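Local coordinates for protein polycyclic ketone monooxygenase (Myceliophthora thermophila, PDB 5MQ6) that uses FAD and NADPH to insert one oxygen atom beside the carbonyl of ketones, especially bulky polycyclic ones, giving esters or lactones, at residues E145-G157 against V305-E317. Sequence-based numbering, arbitrary orientation.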
ATOM      1  N   GLU A 145      20.890  -0.560 -11.091  1.00 31.66           N
ATOM      2  CA  GLU A 145      20.820   0.012 -12.437  1.00 28.92           C
ATOM      3  C   GLU A 145      21.009   1.511 -12.462  1.00 25.88           C
ATOM      4  O   GLU A 145      21.456   2.075 -13.466  1.00 29.62           O
ATOM      5  CB  GLU A 145      19.507  -0.324 -13.115  1.00 28.32           C
ATOM      6  CG  GLU A 145      19.316  -1.798 -13.316  1.00 30.42           C
ATOM      7  CD  GLU A 145      18.723  -2.582 -12.119  1.00 34.39           C
ATOM      8  OE1 GLU A 145      18.720  -2.252 -10.880  1.00 22.84           O
ATOM      9  OE2 GLU A 145      18.304  -3.665 -12.460  1.00 36.08           O
ATOM     10  N   THR A 146      20.705   2.180 -11.372  1.00 21.45           N
ATOM     11  CA  THR A 146      20.934   3.578 -11.296  1.00 24.15           C
ATOM     12  C   THR A 146      22.326   3.901 -10.715  1.00 28.18           C
ATOM     13  O   THR A 146      22.782   5.042 -10.793  1.00 30.97           O
ATOM     14  CB  THR A 146      19.912   4.225 -10.418  1.00 23.84           C
ATOM     15  OG1 THR A 146      19.850   3.519  -9.179  1.00 26.09           O
ATOM     16  CG2 THR A 146      18.517   4.209 -11.077  1.00 28.03           C
ATOM     17  N   GLY A 147      22.982   2.923 -10.089  1.00 28.83           N
ATOM     18  CA  GLY A 147      24.160   3.218  -9.268  1.00 30.71           C
ATOM     19  C   GLY A 147      23.980   4.031  -7.966  1.00 27.18           C
ATOM     20  O   GLY A 147      24.922   4.395  -7.349  1.00 28.56           O
ATOM     21  N   TYR A 148      22.774   4.269  -7.512  1.00 24.59           N
ATOM     22  CA  TYR A 148      22.528   5.103  -6.364  1.00 24.44           C
ATOM     23  C   TYR A 148      22.784   4.334  -5.067  1.00 28.89           C
ATOM     24  O   TYR A 148      22.487   3.128  -4.971  1.00 26.09           O
ATOM     25  CB  TYR A 148      21.102   5.601  -6.368  1.00 24.20           C
ATOM     26  CG  TYR A 148      20.832   6.526  -5.213  1.00 24.44           C
ATOM     27  CD1 TYR A 148      21.507   7.755  -5.113  1.00 26.46           C
ATOM     28  CD2 TYR A 148      19.954   6.175  -4.204  1.00 24.29           C
ATOM     29  CE1 TYR A 148      21.290   8.611  -4.059  1.00 26.65           C
ATOM     30  CE2 TYR A 148      19.735   7.043  -3.114  1.00 26.32           C
ATOM     31  CZ  TYR A 148      20.419   8.232  -3.035  1.00 27.81           C
ATOM     32  OH  TYR A 148      20.220   9.065  -1.988  1.00 28.89           O
ATOM     33  N   ILE A 149      23.374   5.030  -4.091  1.00 29.12           N
ATOM     34  CA  ILE A 149      23.709   4.441  -2.782  1.00 29.50           C
ATOM     35  C   ILE A 149      22.864   5.219  -1.821  1.00 25.89           C
ATOM     36  O   ILE A 149      23.137   6.387  -1.607  1.00 27.13           O
ATOM     37  CB  ILE A 149      25.224   4.592  -2.409  1.00 29.68           C
ATOM     38  CG1 ILE A 149      26.065   3.856  -3.398  1.00 29.72           C
ATOM     39  CG2 ILE A 149      25.552   4.014  -1.032  1.00 26.81           C
ATOM     40  CD1 ILE A 149      27.555   4.093  -3.314  1.00 37.79           C
ATOM     41  N   PRO A 150      21.831   4.592  -1.229  1.00 21.12           N
ATOM     42  CA  PRO A 150      21.082   5.259  -0.226  1.00 21.42           C
ATOM     43  C   PRO A 150      21.932   5.708   0.987  1.00 23.63           C
ATOM     44  O   PRO A 150      22.907   5.024   1.325  1.00 19.67           O
ATOM     45  CB  PRO A 150      20.004   4.233   0.161  1.00 21.40           C
ATOM     46  CG  PRO A 150      19.896   3.369  -1.028  1.00 22.40           C
ATOM     47  CD  PRO A 150      21.340   3.230  -1.410  1.00 23.54           C
ATOM     48  N   LYS A 151      21.537   6.841   1.566  1.00 22.01           N
ATOM     49  CA  LYS A 151      22.297   7.540   2.618  1.00 30.01           C
ATOM     50  C   LYS A 151      22.239   6.850   3.980  1.00 30.96           C
ATOM     51  O   LYS A 151      23.144   6.985   4.761  1.00 28.25           O
ATOM     52  CB  LYS A 151      21.798   8.957   2.789  1.00 32.63           C
ATOM     53  CG  LYS A 151      22.129   9.870   1.601  1.00 39.36           C
ATOM     54  CD  LYS A 151      21.228  11.095   1.587  1.00 53.77           C
ATOM     55  CE  LYS A 151      21.532  12.017   0.383  1.00 64.11           C
ATOM     56  NZ  LYS A 151      20.401  12.946   0.072  1.00 67.83           N
ATOM     57  N   SER A 152      21.152   6.142   4.234  1.00 29.04           N
ATOM     58  CA  SER A 152      20.843   5.486   5.527  1.00 25.06           C
ATOM     59  C   SER A 152      20.196   4.100   5.337  1.00 26.40           C
ATOM     60  O   SER A 152      19.838   3.666   4.176  1.00 22.53           O
ATOM     61  CB  SER A 152      19.907   6.359   6.316  1.00 27.00           C
ATOM     62  OG  SER A 152      20.488   7.646   6.514  1.00 34.71           O
ATOM     63  N   LYS A 153      20.049   3.416   6.466  1.00 26.22           N
ATOM     64  CA  LYS A 153      19.354   2.123   6.496  1.00 26.28           C
ATOM     65  C   LYS A 153      17.867   2.209   6.085  1.00 21.14           C
ATOM     66  O   LYS A 153      17.397   1.307   5.501  1.00 22.40           O
ATOM     67  CB  LYS A 153      19.454   1.391   7.832  1.00 24.53           C
ATOM     68  CG  LYS A 153      18.975  -0.066   7.692  1.00 28.02           C
ATOM     69  CD  LYS A 153      19.837  -1.057   8.436  1.00 26.76           C
ATOM     70  CE  LYS A 153      19.308  -2.468   8.506  1.00 23.22           C
ATOM     71  NZ  LYS A 153      20.108  -3.407   7.619  1.00 23.92           N
ATOM     72  N   TYR A 154      17.200   3.275   6.467  1.00 18.70           N
ATOM     73  CA  TYR A 154      15.838   3.601   6.182  1.00 20.75           C
ATOM     74  C   TYR A 154      15.864   4.993   5.518  1.00 27.76           C
ATOM     75  O   TYR A 154      16.362   5.996   6.083  1.00 30.24           O
ATOM     76  CB  TYR A 154      15.013   3.609   7.448  1.00 20.26           C
ATOM     77  CG  TYR A 154      15.157   2.250   8.130  1.00 24.00           C
ATOM     78  CD1 TYR A 154      14.600   1.069   7.520  1.00 23.59           C
ATOM     79  CD2 TYR A 154      15.933   2.096   9.274  1.00 22.71           C
ATOM     80  CE1 TYR A 154      14.799  -0.183   8.053  1.00 23.51           C
ATOM     81  CE2 TYR A 154      16.170   0.819   9.777  1.00 24.75           C
ATOM     82  CZ  TYR A 154      15.576  -0.292   9.209  1.00 23.28           C
ATOM     83  OH  TYR A 154      15.789  -1.521   9.715  1.00 19.70           O
ATOM     84  N   ALA A 155      15.289   5.057   4.332  1.00 27.05           N
ATOM     85  CA  ALA A 155      15.192   6.313   3.581  1.00 25.01           C
ATOM     86  C   ALA A 155      14.108   7.241   4.051  1.00 22.43           C
ATOM     87  O   ALA A 155      12.972   6.831   4.310  1.00 22.57           O
ATOM     88  CB  ALA A 155      14.977   5.998   2.068  1.00 24.42           C
ATOM     89  N   ALA A 156      14.428   8.536   4.078  1.00 24.77           N
ATOM     90  CA  ALA A 156      13.420   9.592   4.328  1.00 24.62           C
ATOM     91  C   ALA A 156      12.676   9.976   2.987  1.00 23.58           C
ATOM     92  O   ALA A 156      13.158   9.690   1.902  1.00 23.96           O
ATOM     93  CB  ALA A 156      14.063  10.811   4.954  1.00 21.25           C
ATOM     94  N   GLY A 157      11.488  10.554   3.123  1.00 23.70           N
ATOM     95  CA  GLY A 157      10.662  10.984   2.022  1.00 25.20           C
ATOM     96  C   GLY A 157      11.444  11.608   0.904  1.00 27.60           C
ATOM     97  O   GLY A 157      11.374  11.123  -0.238  1.00 30.63           O
ATOM     98  N   VAL A 305       4.755  -1.393  18.508  1.00 24.43           N
ATOM     99  CA  VAL A 305       5.863  -0.604  18.143  1.00 25.92           C
ATOM    100  C   VAL A 305       7.172  -1.307  18.493  1.00 26.21           C
ATOM    101  O   VAL A 305       7.546  -1.444  19.663  1.00 27.26           O
ATOM    102  CB  VAL A 305       5.766   0.767  18.822  1.00 24.30           C
ATOM    103  CG1 VAL A 305       6.955   1.645  18.386  1.00 28.47           C
ATOM    104  CG2 VAL A 305       4.466   1.408  18.446  1.00 22.92           C
ATOM    105  N   TRP A 306       7.858  -1.750  17.469  1.00 23.60           N
ATOM    106  CA  TRP A 306       9.132  -2.478  17.656  1.00 26.10           C
ATOM    107  C   TRP A 306      10.287  -1.519  17.400  1.00 23.58           C
ATOM    108  O   TRP A 306      10.052  -0.350  17.149  1.00 26.46           O
ATOM    109  CB  TRP A 306       9.123  -3.736  16.765  1.00 25.80           C
ATOM    110  CG  TRP A 306      10.076  -4.841  17.108  1.00 25.06           C
ATOM    111  CD1 TRP A 306      10.857  -5.498  16.224  1.00 23.60           C
ATOM    112  CD2 TRP A 306      10.379  -5.404  18.423  1.00 25.07           C
ATOM    113  NE1 TRP A 306      11.596  -6.464  16.862  1.00 26.18           N
ATOM    114  CE2 TRP A 306      11.318  -6.456  18.206  1.00 24.13           C
ATOM    115  CE3 TRP A 306       9.920  -5.158  19.742  1.00 25.05           C
ATOM    116  CZ2 TRP A 306      11.834  -7.242  19.244  1.00 24.69           C
ATOM    117  CZ3 TRP A 306      10.496  -5.904  20.797  1.00 26.25           C
ATOM    118  CH2 TRP A 306      11.427  -6.953  20.539  1.00 23.33           C
ATOM    119  N   TRP A 307      11.521  -1.985  17.493  1.00 20.71           N
ATOM    120  CA  TRP A 307      12.654  -1.137  17.414  1.00 22.18           C
ATOM    121  C   TRP A 307      12.999  -0.874  15.942  1.00 24.14           C
ATOM    122  O   TRP A 307      12.699  -1.685  15.072  1.00 22.37           O
ATOM    123  CB  TRP A 307      13.840  -1.752  18.122  1.00 22.83           C
ATOM    124  CG  TRP A 307      14.314  -3.101  17.527  1.00 23.70           C
ATOM    125  CD1 TRP A 307      13.855  -4.316  17.855  1.00 21.32           C
ATOM    126  CD2 TRP A 307      15.338  -3.306  16.567  1.00 19.31           C
ATOM    127  NE1 TRP A 307      14.512  -5.289  17.150  1.00 21.87           N
ATOM    128  CE2 TRP A 307      15.441  -4.708  16.355  1.00 19.39           C
ATOM    129  CE3 TRP A 307      16.204  -2.452  15.867  1.00 20.92           C
ATOM    130  CZ2 TRP A 307      16.336  -5.263  15.465  1.00 19.66           C
ATOM    131  CZ3 TRP A 307      17.110  -2.996  15.010  1.00 23.54           C
ATOM    132  CH2 TRP A 307      17.177  -4.380  14.797  1.00 20.41           C
ATOM    133  N   ARG A 308      13.597   0.300  15.693  1.00 24.13           N
ATOM    134  CA  ARG A 308      14.014   0.697  14.334  1.00 21.91           C
ATOM    135  C   ARG A 308      15.484   0.501  14.019  1.00 22.35           C
ATOM    136  O   ARG A 308      15.839  -0.096  12.968  1.00 21.22           O
ATOM    137  CB  ARG A 308      13.630   2.141  14.085  1.00 21.69           C
ATOM    138  CG  ARG A 308      14.037   2.757  12.737  1.00 18.42           C
ATOM    139  CD  ARG A 308      13.127   2.257  11.653  1.00 18.34           C
ATOM    140  NE  ARG A 308      13.279   0.792  11.434  1.00 21.30           N
ATOM    141  CZ  ARG A 308      12.521   0.084  10.560  1.00 27.81           C
ATOM    142  NH1 ARG A 308      11.580   0.673   9.789  1.00 23.15           N
ATOM    143  NH2 ARG A 308      12.731  -1.219  10.417  1.00 28.51           N
ATOM    144  N   GLY A 309      16.380   1.051  14.847  1.00 22.17           N
ATOM    145  CA  GLY A 309      17.764   0.952  14.507  1.00 23.28           C
ATOM    146  C   GLY A 309      18.272   1.621  13.229  1.00 22.52           C
ATOM    147  O   GLY A 309      19.023   1.034  12.420  1.00 26.52           O
ATOM    148  N   GLN A 310      17.896   2.877  13.084  1.00 24.91           N
ATOM    149  CA  GLN A 310      18.345   3.727  11.986  1.00 26.60           C
ATOM    150  C   GLN A 310      19.827   3.901  12.161  1.00 32.27           C
ATOM    151  O   GLN A 310      20.302   3.932  13.302  1.00 29.54           O
ATOM    152  CB  GLN A 310      17.624   5.053  11.974  1.00 24.24           C
ATOM    153  CG  GLN A 310      18.175   6.070  10.966  1.00 26.22           C
ATOM    154  CD  GLN A 310      17.930   5.642   9.509  1.00 23.95           C
ATOM    155  OE1 GLN A 310      18.355   4.566   9.055  1.00 23.74           O
ATOM    156  NE2 GLN A 310      17.266   6.503   8.754  1.00 21.36           N
ATOM    157  N   ARG A 311      20.533   3.991  11.033  1.00 33.67           N
ATOM    158  CA  ARG A 311      21.960   3.893  10.927  1.00 38.15           C
ATOM    159  C   ARG A 311      22.337   4.558   9.557  1.00 43.43           C
ATOM    160  O   ARG A 311      21.634   4.375   8.529  1.00 37.08           O
ATOM    161  CB  ARG A 311      22.257   2.386  10.856  1.00 41.35           C
ATOM    162  CG  ARG A 311      23.520   1.861  11.434  1.00 49.68           C
ATOM    163  CD  ARG A 311      23.771   0.352  11.135  1.00 53.80           C
ATOM    164  NE  ARG A 311      23.590   0.051   9.724  1.00 61.05           N
ATOM    165  CZ  ARG A 311      24.408   0.394   8.707  1.00 78.01           C
ATOM    166  NH1 ARG A 311      25.589   0.981   8.941  1.00 79.53           N
ATOM    167  NH2 ARG A 311      24.052   0.125   7.421  1.00 80.08           N
ATOM    168  N   PRO A 312      23.437   5.326   9.513  1.00 43.14           N
ATOM    169  CA  PRO A 312      23.955   5.805   8.213  1.00 35.35           C
ATOM    170  C   PRO A 312      24.538   4.650   7.389  1.00 28.65           C
ATOM    171  O   PRO A 312      24.925   3.655   7.942  1.00 31.02           O
ATOM    172  CB  PRO A 312      25.040   6.822   8.626  1.00 34.72           C
ATOM    173  CG  PRO A 312      25.434   6.356  10.012  1.00 34.78           C
ATOM    174  CD  PRO A 312      24.136   5.972  10.642  1.00 37.70           C
ATOM    175  N   THR A 313      24.539   4.733   6.074  1.00 27.37           N
ATOM    176  CA  THR A 313      25.127   3.676   5.244  1.00 33.40           C
ATOM    177  C   THR A 313      26.661   3.719   5.466  1.00 35.78           C
ATOM    178  O   THR A 313      27.221   4.797   5.477  1.00 35.08           O
ATOM    179  CB  THR A 313      24.845   3.902   3.702  1.00 30.00           C
ATOM    180  OG1 THR A 313      23.450   3.835   3.468  1.00 32.38           O
ATOM    181  CG2 THR A 313      25.492   2.875   2.853  1.00 30.74           C
ATOM    182  N   ASP A 314      27.288   2.559   5.594  1.00 40.59           N
ATOM    183  CA  ASP A 314      28.747   2.431   5.709  1.00 49.07           C
ATOM    184  C   ASP A 314      29.372   2.004   4.402  1.00 44.27           C
ATOM    185  O   ASP A 314      29.066   0.913   3.914  1.00 48.82           O
ATOM    186  CB  ASP A 314      29.161   1.380   6.752  1.00 52.68           C
ATOM    187  CG  ASP A 314      30.669   1.138   6.727  1.00 55.28           C
ATOM    188  OD1 ASP A 314      31.410   2.107   6.909  1.00 57.80           O
ATOM    189  OD2 ASP A 314      31.128   0.015   6.442  1.00 61.50           O
ATOM    190  N   PRO A 315      30.327   2.781   3.886  1.00 51.39           N
ATOM    191  CA  PRO A 315      30.808   2.522   2.512  1.00 49.11           C
ATOM    192  C   PRO A 315      31.553   1.240   2.371  1.00 51.26           C
ATOM    193  O   PRO A 315      31.613   0.714   1.253  1.00 48.15           O
ATOM    194  CB  PRO A 315      31.759   3.680   2.232  1.00 52.38           C
ATOM    195  CG  PRO A 315      31.460   4.705   3.289  1.00 55.30           C
ATOM    196  CD  PRO A 315      31.048   3.914   4.487  1.00 53.88           C
ATOM    197  N   VAL A 316      32.100   0.731   3.484  1.00 44.68           N
ATOM    198  CA  VAL A 316      32.755  -0.597   3.455  1.00 52.09           C
ATOM    199  C   VAL A 316      31.705  -1.713   3.488  1.00 45.70           C
ATOM    200  O   VAL A 316      31.830  -2.756   2.816  1.00 44.08           O
ATOM    201  CB  VAL A 316      33.930  -0.803   4.501  1.00 56.86           C
ATOM    202  CG1 VAL A 316      34.230   0.449   5.370  1.00 62.81           C
ATOM    203  CG2 VAL A 316      33.753  -2.083   5.335  1.00 55.48           C
ATOM    204  N   GLU A 317      30.689  -1.500   4.293  1.00 41.55           N
ATOM    205  CA  GLU A 317      29.598  -2.453   4.368  1.00 52.04           C
ATOM    206  C   GLU A 317      28.877  -2.518   2.971  1.00 53.09           C
ATOM    207  O   GLU A 317      28.681  -3.625   2.355  1.00 41.11           O
ATOM    208  CB  GLU A 317      28.663  -2.041   5.499  1.00 55.02           C
ATOM    209  CG  GLU A 317      27.872  -3.160   6.114  1.00 56.51           C
ATOM    210  CD  GLU A 317      26.462  -2.710   6.426  1.00 77.94           C
ATOM    211  OE1 GLU A 317      26.215  -1.462   6.395  1.00 84.08           O
ATOM    212  OE2 GLU A 317      25.600  -3.602   6.677  1.00 68.77           O
TER
HETATM  213  O   HOH W   1      22.708  -2.156   7.593  1.00 39.89           O
HETATM  214  O   HOH W   2      18.074  -1.646  11.630  1.00 31.97           O
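Ser-152 and Pro-312 form a single beta bridge between two loops, flanked by a cation-pi stack of Arg-308 on Tyr-154, near the FAD site. Two backbone bonds define the bridge: Thr-313 N to Lys-151 O (3.0 Å) and Lys-153 N to Arg-311 O (2.8 Å). At one end Thr-313 OG1 donates to Pro-150 O at 2.5 Å, from above the carbonyl plane. Beyond the other end, the Gln-310 amide grips the backbone of Tyr-154 twice: OE1 accepts from Tyr-154 N (3.1 Å), while NE2 donates in plane to a lone pair of Tyr-154 O (2.9 Å). Bends at chi2 (76°) and chi3 (-65°) fold Arg-308 so that its guanidinium lies over the Tyr-154 ring, CZ 3.5 Å from the centroid and the planes 20° apart; Lys-153 CG lies over the rim of the opposite face. With an alanine at Tyr-154, the Arg-308 guanidinium would probably lose its stacking surface and water 2 the phenolic oxygen it bonds. Tyr-154 OH also bonds Asp-354, and Arg-308 lies about 4 Å, side chain to side chain, from FAD-binding Asp-133. The bridge joins the loop preceding helix 157-170 to the link between strand 305-306 and helix 315-322, with Pro-150 and Arg-311 touching helix 136-139.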